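Local atomic coordinates of bradyzoite pseudokinase 1 (Toxoplasma gondii, PDB entry 6M7Z), a protein that regulates the membrane ultrastructure of the Toxoplasma parasitophorous vacuole and is a divergent kinase without the glycine-rich loop. Residues A[24-35]-A[115-125]; A[149-157]-A[233-244]. All blocks are in the same frame, centred on the assembly; numbering follows the deposited sequence.

Contact 1 (A[24-35]-A[115-125]); sequences LPDIDESRNPIL and EYRGAFLTYIF
I27 and E29 press the 24-35 segment onto the β-hairpin 115-125, and here the packing is tight. The CG2 methyl of I27 lies 3.7 Å from Y123 CE1. With CG1 anti to the backbone N (chi1 -178°), its other branch extends to put CD1 at the edge of the F125 ring, a ring that also meets I34 CD1. E29 uses both carboxylate oxygens: OE2 accepts the Y123 hydroxyl through its anti lone pair, 2.6 Å from OH, while OE1 receives A119 N (3.0 Å) from above the carboxylate plane. One acid thereby pins a tyrosine and the hairpin turn together. In kinase terms the hairpin probably corresponds to β4-β5 of the N-terminal lobe, and residues 25-27 run parallel to its edge strand 114-117, forming a single bridge between D26 and R117. Of its two bonds, R117 N to P25 O (3.0 Å, 161° at the hydrogen) is nearly straight, whereas I27 N to R117 O is weak. The solvent side, around D26, is looser. D26 OD1 stands 3.3 Å from R117 NH2 but well out of the guanidinium plane, a purely electrostatic pairing. R117 NH2 also bonds the carbonyl of K22, and only weakly that of L24.

Contact 2 (A[149-157]-A[233-244]); sequences LAANMVAAL and DVYSLGVAFRNL. With EDO (1,2-ethanediol), chain G.
The F241 ring receives M153 SD and V154 CG2 at its edge, while one face carries the carbonyl oxygen of L237, one turn back in its own helix, 3.4 Å above the plane and offset toward the rim. The sulfur stands 5.2 Å from the F241 ring centroid and 86° off its normal, an edge-on Met-aromatic contact. A bend at chi3 (71°) turns the M153 methyl CE back to within 3.4 Å of F241 CE1, and the side chain sits as a knob in the hole of L237, A240, F241 and L244. V154 CG2 is shared, 3.8 Å from F241 CZ and 4.0 Å from L237 CD2. Next to it, L157 and L237 meet tip to tip through their CD2 methyls; at the far end L149 and L244 close the row, again with CD2 on CD2 (4.1 Å).

The two helices run antiparallel at 161°, their axes 11.5 Å apart, and the interface is apolar. By position they correspond to αE and αF of the kinase C-terminal lobe. D233 touches L157 with OD2, yet its carboxylate holds the backbone at H167 and R168, equivalent to the catalytic loop of active kinases: it accepts both N-H groups and a bond from H161, as known for the αF aspartate. Around the pair, helix 263-276 packs against F241 and L237, helix 287-291 against V154, helix 301-306 against A151 and A155, and strand 165-166 leads into H167.

In the fold
From the N terminus, helix 14-23 leads into segment 24-35; extended at first and ending in the start of helix 33-39, it packs on strands 114-117 and 121-127. Contact 1 closes a loop of 79 residues holding strands 50-54 and 76-82 and helix 88-101, most of the N-terminal lobe. Contact 2 opens afterwards, so the two loops follow in series and neither nest nor cross. Its loop, of 75 residues, takes in the short strands between 165 and 193 and the unmodelled 195-226, and ties helix 146-161 to helix 230-248. The contacts lie on opposite sides of the chain's centre, their nearest atoms about 17 Å apart, one fastening the N-terminal lobe and the other the helical C-terminal lobe.

Contact 1 (A[24-35]-A[115-125])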
loop_
_atom_site.group_PDB
_atom_site.type_symbol
_atom_site.label_atom_id
_atom_site.label_comp_id
_atom_site.label_asym_id
_atom_site.label_seq_id
_atom_site.Cartn_x
_atom_site.Cartn_y
_atom_site.Cartn_z
ATOM N N LEU A 24 -21.624 1.795 6.806
ATOM C CA LEU A 24 -20.683 2.808 6.277
ATOM C C LEU A 24 -21.417 4.123 6.066
ATOM O O LEU A 24 -22.528 4.127 5.553
ATOM C CB LEU A 24 -20.090 2.363 4.941
ATOM C CG LEU A 24 -19.032 1.272 5.001
ATOM C CD1 LEU A 24 -18.592 0.900 3.592
ATOM C CD2 LEU A 24 -17.864 1.693 5.893
ATOM N N PRO A 25 -20.797 5.274 6.407
ATOM C CA PRO A 25 -21.443 6.573 6.223
ATOM C C PRO A 25 -21.621 6.977 4.754
ATOM O O PRO A 25 -20.827 6.579 3.903
ATOM C CB PRO A 25 -20.501 7.548 6.945
ATOM C CG PRO A 25 -19.155 6.862 6.918
ATOM C CD PRO A 25 -19.460 5.382 7.007
ATOM N N ASP A 26 -22.672 7.763 4.489
ATOM C CA ASP A 26 -22.995 8.252 3.168
ATOM C C ASP A 26 -21.973 9.304 2.727
ATOM O O ASP A 26 -21.368 9.993 3.533
ATOM C CB ASP A 26 -24.382 8.888 3.114
ATOM C CG ASP A 26 -25.536 7.902 3.135
ATOM O OD1 ASP A 26 -25.306 6.682 3.048
ATOM O OD2 ASP A 26 -26.682 8.370 3.199
ATOM N N ILE A 27 -21.833 9.412 1.406
ATOM C CA ILE A 27 -21.208 10.509 0.733
ATOM C C ILE A 27 -22.236 11.020 -0.281
ATOM O O ILE A 27 -23.042 10.220 -0.799
ATOM C CB ILE A 27 -19.890 10.060 0.071
ATOM C CG1 ILE A 27 -19.158 11.215 -0.616
ATOM C CG2 ILE A 27 -20.115 8.915 -0.907
ATOM C CD1 ILE A 27 -17.746 10.823 -1.080
ATOM N N ASP A 28 -22.213 12.332 -0.538
ATOM C CA ASP A 28 -23.141 12.977 -1.460
ATOM C C ASP A 28 -22.493 13.019 -2.846
ATOM O O ASP A 28 -21.533 13.787 -3.060
ATOM C CB ASP A 28 -23.542 14.373 -0.972
ATOM C CG ASP A 28 -24.713 15.000 -1.716
ATOM O OD1 ASP A 28 -25.164 14.419 -2.742
ATOM O OD2 ASP A 28 -25.165 16.067 -1.261
ATOM N N GLU A 29 -23.040 12.189 -3.754
ATOM C CA GLU A 29 -22.445 11.887 -5.063
ATOM C C GLU A 29 -22.799 12.970 -6.092
ATOM O O GLU A 29 -22.072 13.112 -7.100
ATOM C CB GLU A 29 -22.865 10.491 -5.519
ATOM C CG GLU A 29 -22.187 9.393 -4.717
ATOM C CD GLU A 29 -22.654 7.978 -5.037
ATOM O OE1 GLU A 29 -23.881 7.713 -4.983
ATOM O OE2 GLU A 29 -21.798 7.138 -5.341
ATOM N N SER A 30 -23.879 13.728 -5.839
ATOM C CA SER A 30 -24.281 14.857 -6.717
ATOM C C SER A 30 -23.359 16.073 -6.528
ATOM O O SER A 30 -23.345 16.962 -7.357
ATOM C CB SER A 30 -25.725 15.238 -6.505
ATOM O OG SER A 30 -25.987 15.442 -5.127
ATOM N N ARG A 31 -22.586 16.096 -5.436
ATOM C CA ARG A 31 -21.767 17.256 -5.039
ATOM C C ARG A 31 -20.272 16.936 -5.262
ATOM O O ARG A 31 -19.357 17.350 -4.500
ATOM C CB ARG A 31 -21.997 17.567 -3.552
ATOM C CG ARG A 31 -23.409 17.991 -3.176
ATOM C CD ARG A 31 -23.862 19.324 -3.760
ATOM N NE ARG A 31 -25.313 19.424 -3.666
ATOM C CZ ARG A 31 -26.118 19.879 -4.626
ATOM N NH1 ARG A 31 -25.617 20.490 -5.688
ATOM N NH2 ARG A 31 -27.423 19.697 -4.528
ATOM N N ASN A 32 -19.957 16.124 -6.269
ATOM C CA ASN A 32 -18.743 15.270 -6.281
ATOM C C ASN A 32 -18.424 14.949 -7.742
ATOM O O ASN A 32 -19.226 14.336 -8.460
ATOM C CB ASN A 32 -19.039 14.063 -5.380
ATOM C CG ASN A 32 -18.063 12.918 -5.479
ATOM O OD1 ASN A 32 -16.874 13.099 -5.253
ATOM N ND2 ASN A 32 -18.579 11.735 -5.778
ATOM N N PRO A 33 -17.243 15.363 -8.257
ATOM C CA PRO A 33 -16.872 15.079 -9.644
ATOM C C PRO A 33 -16.389 13.650 -9.950
ATOM O O PRO A 33 -16.191 13.352 -11.118
ATOM C CB PRO A 33 -15.725 16.059 -9.926
ATOM C CG PRO A 33 -15.098 16.306 -8.565
ATOM C CD PRO A 33 -16.231 16.171 -7.561
ATOM N N ILE A 34 -16.324 12.765 -8.941
ATOM C CA ILE A 34 -15.840 11.412 -9.147
ATOM C C ILE A 34 -16.806 10.645 -10.071
ATOM O O ILE A 34 -16.356 10.034 -11.028
ATOM C CB ILE A 34 -15.608 10.694 -7.810
ATOM C CG1 ILE A 34 -14.426 11.326 -7.064
ATOM C CG2 ILE A 34 -15.419 9.199 -8.030
ATOM C CD1 ILE A 34 -14.223 10.836 -5.625
ATOM N N LEU A 35 -18.116 10.663 -9.781
ATOM C CA LEU A 35 -19.115 10.015 -10.637
ATOM C C LEU A 35 -19.028 10.557 -12.068
ATOM O O LEU A 35 -19.109 9.787 -13.022
ATOM C CB LEU A 35 -20.528 10.251 -10.093
ATOM C CG LEU A 35 -21.188 9.123 -9.307
ATOM C CD1 LEU A 35 -22.663 9.437 -9.104
ATOM C CD2 LEU A 35 -21.065 7.774 -9.994
ATOM N N GLU A 115 -13.717 6.239 4.703
ATOM C CA GLU A 115 -14.423 5.224 3.914
ATOM C C GLU A 115 -15.905 5.603 3.858
ATOM O O GLU A 115 -16.485 5.936 4.865
ATOM C CB GLU A 115 -14.245 3.831 4.527
ATOM C CG GLU A 115 -12.825 3.536 4.995
ATOM C CD GLU A 115 -12.382 4.202 6.298
ATOM O OE1 GLU A 115 -13.258 4.515 7.152
ATOM O OE2 GLU A 115 -11.168 4.396 6.478
ATOM N N TYR A 116 -16.500 5.536 2.664
ATOM C CA TYR A 116 -17.885 5.944 2.453
ATOM C C TYR A 116 -18.586 4.977 1.494
ATOM O O TYR A 116 -17.962 4.200 0.811
ATOM C CB TYR A 116 -17.954 7.381 1.935
ATOM C CG TYR A 116 -17.302 8.379 2.852
ATOM C CD1 TYR A 116 -15.939 8.613 2.786
ATOM C CD2 TYR A 116 -18.034 9.041 3.835
ATOM C CE1 TYR A 116 -15.313 9.503 3.642
ATOM C CE2 TYR A 116 -17.431 9.968 4.675
ATOM C CZ TYR A 116 -16.064 10.196 4.583
ATOM O OH TYR A 116 -15.465 11.096 5.422
ATOM N N ARG A 117 -19.914 5.049 1.494
ATOM C CA ARG A 117 -20.792 4.311 0.626
ATOM C C ARG A 117 -21.683 5.331 -0.084
ATOM O O ARG A 117 -22.202 6.229 0.540
ATOM C CB ARG A 117 -21.617 3.320 1.447
ATOM C CG ARG A 117 -22.853 2.797 0.737
ATOM C CD ARG A 117 -23.635 1.756 1.505
ATOM N NE ARG A 117 -24.075 2.319 2.767
ATOM C CZ ARG A 117 -25.105 3.147 2.908
ATOM N NH1 ARG A 117 -25.787 3.548 1.851
ATOM N NH2 ARG A 117 -25.456 3.572 4.106
ATOM N N GLY A 118 -21.799 5.215 -1.408
ATOM C CA GLY A 118 -22.828 5.884 -2.176
ATOM C C GLY A 118 -23.951 4.923 -2.478
ATOM O O GLY A 118 -24.053 3.900 -1.841
ATOM N N ALA A 119 -24.766 5.241 -3.482
ATOM C CA ALA A 119 -25.862 4.344 -3.904
ATOM C C ALA A 119 -25.315 3.034 -4.499
ATOM O O ALA A 119 -25.857 1.993 -4.219
ATOM C CB ALA A 119 -26.759 5.062 -4.879
ATOM N N PHE A 120 -24.266 3.090 -5.328
ATOM C CA PHE A 120 -23.768 1.872 -6.045
ATOM C C PHE A 120 -22.250 1.649 -5.900
ATOM O O PHE A 120 -21.751 0.664 -6.439
ATOM C CB PHE A 120 -24.109 1.946 -7.536
ATOM C CG PHE A 120 -25.419 2.627 -7.834
ATOM C CD1 PHE A 120 -26.630 1.987 -7.577
ATOM C CD2 PHE A 120 -25.440 3.915 -8.352
ATOM C CE1 PHE A 120 -27.840 2.613 -7.852
ATOM C CE2 PHE A 120 -26.650 4.543 -8.623
ATOM C CZ PHE A 120 -27.847 3.889 -8.382
ATOM N N LEU A 121 -21.540 2.541 -5.190
ATOM C CA LEU A 121 -20.096 2.463 -5.040
ATOM C C LEU A 121 -19.711 2.540 -3.565
ATOM O O LEU A 121 -20.367 3.226 -2.809
ATOM C CB LEU A 121 -19.447 3.638 -5.782
ATOM C CG LEU A 121 -19.722 3.719 -7.282
ATOM C CD1 LEU A 121 -19.200 5.023 -7.849
ATOM C CD2 LEU A 121 -19.118 2.523 -8.022
ATOM N N THR A 122 -18.615 1.871 -3.184
ATOM C CA THR A 122 -17.896 2.207 -1.953
ATOM C C THR A 122 -16.643 3.016 -2.310
ATOM O O THR A 122 -16.113 2.870 -3.431
ATOM C CB THR A 122 -17.514 0.951 -1.165
ATOM O OG1 THR A 122 -16.620 0.152 -1.960
ATOM C CG2 THR A 122 -18.723 0.132 -0.765
ATOM N N TYR A 123 -16.188 3.854 -1.368
ATOM C CA TYR A 123 -15.075 4.760 -1.560
ATOM C C TYR A 123 -14.075 4.622 -0.398
ATOM O O TYR A 123 -14.475 4.501 0.757
ATOM C CB TYR A 123 -15.523 6.219 -1.588
ATOM C CG TYR A 123 -16.515 6.611 -2.647
ATOM C CD1 TYR A 123 -17.848 6.246 -2.553
ATOM C CD2 TYR A 123 -16.146 7.420 -3.694
ATOM C CE1 TYR A 123 -18.774 6.624 -3.508
ATOM C CE2 TYR A 123 -17.056 7.810 -4.667
ATOM C CZ TYR A 123 -18.380 7.429 -4.560
ATOM O OH TYR A 123 -19.285 7.811 -5.509
ATOM N N ILE A 124 -12.779 4.640 -0.714
ATOM C CA ILE A 124 -11.722 4.843 0.239
ATOM C C ILE A 124 -10.861 5.995 -0.275
ATOM O O ILE A 124 -10.379 5.946 -1.397
ATOM C CB ILE A 124 -10.841 3.591 0.435
ATOM C CG1 ILE A 124 -11.645 2.382 0.888
ATOM C CG2 ILE A 124 -9.687 3.887 1.405
ATOM C CD1 ILE A 124 -10.782 1.165 1.143
ATOM N N PHE A 125 -10.651 7.003 0.565
ATOM C CA PHE A 125 -9.809 8.116 0.215
ATOM C C PHE A 125 -8.408 7.870 0.798
ATOM O O PHE A 125 -8.246 7.323 1.893
ATOM C CB PHE A 125 -10.476 9.418 0.654
ATOM C CG PHE A 125 -11.697 9.777 -0.162
ATOM C CD1 PHE A 125 -12.948 9.281 0.167
ATOM C CD2 PHE A 125 -11.587 10.579 -1.290
ATOM C CE1 PHE A 125 -14.059 9.576 -0.613
ATOM C CE2 PHE A 125 -12.697 10.867 -2.071
ATOM C CZ PHE A 125 -13.939 10.374 -1.727
HETATM O O HOH W 1 -23.224 5.188 -6.316
#

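Contact 2 (A[149-157]-A[233-244])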
loop_
_atom_site.group_PDB
_atom_site.type_symbol
_atom_site.label_atom_id
_atom_site.label_comp_id
_atom_site.label_asym_id
_atom_site.label_seq_id
_atom_site.Cartn_x
_atom_site.Cartn_y
_atom_site.Cartn_z
ATOM N N LEU A 149 15.692 1.737 0.913
ATOM C CA LEU A 149 14.403 1.401 0.297
ATOM C C LEU A 149 14.045 -0.046 0.635
ATOM O O LEU A 149 12.925 -0.340 1.064
ATOM C CB LEU A 149 14.469 1.601 -1.219
ATOM C CG LEU A 149 13.194 1.234 -1.983
ATOM C CD1 LEU A 149 11.984 1.968 -1.439
ATOM C CD2 LEU A 149 13.352 1.569 -3.447
ATOM N N ALA A 150 15.020 -0.937 0.464
ATOM C CA ALA A 150 14.836 -2.356 0.738
ATOM C C ALA A 150 14.468 -2.563 2.209
ATOM O O ALA A 150 13.606 -3.362 2.522
ATOM C CB ALA A 150 16.082 -3.115 0.365
ATOM N N ALA A 151 15.123 -1.812 3.098
ATOM C CA ALA A 151 14.891 -1.933 4.537
ATOM C C ALA A 151 13.479 -1.408 4.875
ATOM O O ALA A 151 12.774 -2.009 5.677
ATOM C CB ALA A 151 15.965 -1.197 5.301
ATOM N N ASN A 152 13.102 -0.284 4.246
ATOM C CA ASN A 152 11.767 0.340 4.356
ATOM C C ASN A 152 10.695 -0.698 3.954
ATOM O O ASN A 152 9.674 -0.862 4.633
ATOM C CB ASN A 152 11.748 1.643 3.541
ATOM C CG ASN A 152 10.576 2.573 3.825
ATOM O OD1 ASN A 152 9.451 2.127 4.050
ATOM N ND2 ASN A 152 10.819 3.879 3.780
ATOM N N MET A 153 10.972 -1.453 2.880
ATOM C CA MET A 153 10.024 -2.407 2.339
ATOM C C MET A 153 9.853 -3.607 3.280
ATOM O O MET A 153 8.702 -4.007 3.563
ATOM C CB MET A 153 10.445 -2.880 0.944
ATOM C CG MET A 153 10.125 -1.873 -0.161
ATOM S SD MET A 153 11.133 -2.045 -1.656
ATOM C CE MET A 153 10.476 -3.577 -2.309
ATOM N N VAL A 154 10.969 -4.163 3.772
ATOM C CA VAL A 154 10.946 -5.282 4.738
ATOM C C VAL A 154 10.203 -4.847 6.010
ATOM O O VAL A 154 9.393 -5.589 6.543
ATOM C CB VAL A 154 12.364 -5.779 5.093
ATOM C CG1 VAL A 154 12.338 -6.861 6.156
ATOM C CG2 VAL A 154 13.127 -6.295 3.900
ATOM N N ALA A 155 10.516 -3.649 6.502
ATOM C CA ALA A 155 9.942 -3.142 7.742
ATOM C C ALA A 155 8.424 -3.020 7.593
ATOM O O ALA A 155 7.684 -3.320 8.519
ATOM C CB ALA A 155 10.554 -1.808 8.111
ATOM N N ALA A 156 7.989 -2.545 6.421
ATOM C CA ALA A 156 6.576 -2.302 6.158
ATOM C C ALA A 156 5.816 -3.635 6.220
ATOM O O ALA A 156 4.761 -3.732 6.871
ATOM C CB ALA A 156 6.412 -1.614 4.835
ATOM N N LEU A 157 6.385 -4.661 5.581
ATOM C CA LEU A 157 5.797 -5.992 5.564
ATOM C C LEU A 157 5.715 -6.554 6.992
ATOM O O LEU A 157 4.687 -7.111 7.392
ATOM C CB LEU A 157 6.645 -6.915 4.681
ATOM C CG LEU A 157 6.097 -8.330 4.502
ATOM C CD1 LEU A 157 4.649 -8.296 4.064
ATOM C CD2 LEU A 157 6.923 -9.102 3.498
ATOM N N ASP A 233 4.869 -14.528 1.383
ATOM C CA ASP A 233 5.118 -13.067 1.365
ATOM C C ASP A 233 6.624 -12.799 1.194
ATOM O O ASP A 233 6.993 -11.873 0.463
ATOM C CB ASP A 233 4.548 -12.360 2.595
ATOM C CG ASP A 233 3.078 -11.949 2.483
ATOM O OD1 ASP A 233 2.465 -12.164 1.390
ATOM O OD2 ASP A 233 2.549 -11.387 3.489
ATOM N N VAL A 234 7.482 -13.617 1.829
ATOM C CA VAL A 234 8.945 -13.471 1.680
ATOM C C VAL A 234 9.334 -13.699 0.214
ATOM O O VAL A 234 10.134 -12.954 -0.330
ATOM C CB VAL A 234 9.730 -14.426 2.607
ATOM C CG1 VAL A 234 11.196 -14.546 2.194
ATOM C CG2 VAL A 234 9.614 -14.032 4.066
ATOM N N TYR A 235 8.788 -14.754 -0.395
ATOM C CA TYR A 235 9.031 -15.059 -1.805
ATOM C C TYR A 235 8.672 -13.832 -2.668
ATOM O O TYR A 235 9.494 -13.358 -3.454
ATOM C CB TYR A 235 8.256 -16.312 -2.240
ATOM C CG TYR A 235 8.449 -16.646 -3.699
ATOM C CD1 TYR A 235 9.493 -17.453 -4.120
ATOM C CD2 TYR A 235 7.615 -16.109 -4.670
ATOM C CE1 TYR A 235 9.689 -17.740 -5.463
ATOM C CE2 TYR A 235 7.807 -16.374 -6.011
ATOM C CZ TYR A 235 8.855 -17.179 -6.414
ATOM O OH TYR A 235 9.038 -17.410 -7.746
ATOM N N SER A 236 7.450 -13.316 -2.496
ATOM C CA SER A 236 6.924 -12.199 -3.311
ATOM C C SER A 236 7.796 -10.953 -3.153
ATOM O O SER A 236 8.029 -10.242 -4.111
ATOM C CB SER A 236 5.488 -11.868 -2.948
ATOM O OG SER A 236 4.632 -12.961 -3.231
ATOM N N LEU A 237 8.241 -10.675 -1.928
ATOM C CA LEU A 237 9.054 -9.504 -1.669
ATOM C C LEU A 237 10.436 -9.710 -2.308
ATOM O O LEU A 237 11.069 -8.756 -2.786
ATOM C CB LEU A 237 9.163 -9.269 -0.165
ATOM C CG LEU A 237 10.003 -8.053 0.220
ATOM C CD1 LEU A 237 9.356 -6.774 -0.291
ATOM C CD2 LEU A 237 10.195 -7.986 1.718
ATOM N N GLY A 238 10.904 -10.963 -2.305
ATOM C CA GLY A 238 12.123 -11.353 -2.992
ATOM C C GLY A 238 12.046 -11.050 -4.476
ATOM O O GLY A 238 12.966 -10.449 -5.032
ATOM N N VAL A 239 10.922 -11.427 -5.098
ATOM C CA VAL A 239 10.682 -11.160 -6.510
ATOM C C VAL A 239 10.685 -9.649 -6.751
ATOM O O VAL A 239 11.191 -9.187 -7.766
ATOM C CB VAL A 239 9.375 -11.824 -7.001
ATOM C CG1 VAL A 239 8.935 -11.300 -8.363
ATOM C CG2 VAL A 239 9.499 -13.329 -7.010
ATOM N N ALA A 240 10.120 -8.883 -5.819
ATOM C CA ALA A 240 10.097 -7.429 -5.955
ATOM C C ALA A 240 11.524 -6.858 -5.893
ATOM O O ALA A 240 11.849 -5.903 -6.597
ATOM C CB ALA A 240 9.187 -6.828 -4.907
ATOM N N PHE A 241 12.362 -7.435 -5.035
ATOM C CA PHE A 241 13.751 -7.011 -4.912
ATOM C C PHE A 241 14.512 -7.328 -6.198
ATOM O O PHE A 241 15.304 -6.505 -6.679
ATOM C CB PHE A 241 14.425 -7.663 -3.706
ATOM C CG PHE A 241 14.038 -7.089 -2.365
ATOM C CD1 PHE A 241 13.465 -5.841 -2.244
ATOM C CD2 PHE A 241 14.293 -7.806 -1.204
ATOM C CE1 PHE A 241 13.080 -5.361 -1.010
ATOM C CE2 PHE A 241 13.930 -7.309 0.038
ATOM C CZ PHE A 241 13.333 -6.084 0.126
ATOM N N ARG A 242 14.246 -8.505 -6.765
ATOM C CA ARG A 242 14.844 -8.891 -8.029
ATOM C C ARG A 242 14.441 -7.872 -9.106
ATOM O O ARG A 242 15.280 -7.444 -9.900
ATOM C CB ARG A 242 14.439 -10.320 -8.393
ATOM C CG ARG A 242 15.021 -10.815 -9.704
ATOM C CD ARG A 242 16.531 -10.662 -9.873
ATOM N NE ARG A 242 17.305 -11.343 -8.841
ATOM C CZ ARG A 242 17.470 -12.670 -8.762
ATOM N NH1 ARG A 242 16.904 -13.468 -9.651
ATOM N NH2 ARG A 242 18.176 -13.184 -7.767
ATOM N N ASN A 243 13.159 -7.486 -9.111
ATOM C CA ASN A 243 12.603 -6.520 -10.040
ATOM C C ASN A 243 13.363 -5.203 -9.889
ATOM O O ASN A 243 13.745 -4.573 -10.883
ATOM C CB ASN A 243 11.088 -6.405 -9.839
ATOM C CG ASN A 243 10.342 -5.605 -10.884
ATOM O OD1 ASN A 243 10.926 -5.047 -11.805
ATOM N ND2 ASN A 243 9.042 -5.494 -10.707
ATOM N N LEU A 244 13.598 -4.811 -8.631
ATOM C CA LEU A 244 14.279 -3.571 -8.287
ATOM C C LEU A 244 15.712 -3.581 -8.857
ATOM O O LEU A 244 16.135 -2.622 -9.525
ATOM C CB LEU A 244 14.242 -3.461 -6.764
ATOM C CG LEU A 244 14.796 -2.217 -6.082
ATOM C CD1 LEU A 244 14.378 -0.961 -6.786
ATOM C CD2 LEU A 244 14.299 -2.191 -4.645
HETATM C C1 EDO G . 7.904 -2.301 -12.344
HETATM O O1 EDO G . 6.910 -2.740 -11.415
HETATM C C2 EDO G . 8.153 -3.415 -13.345
HETATM O O2 EDO G . 9.480 -3.302 -13.860
#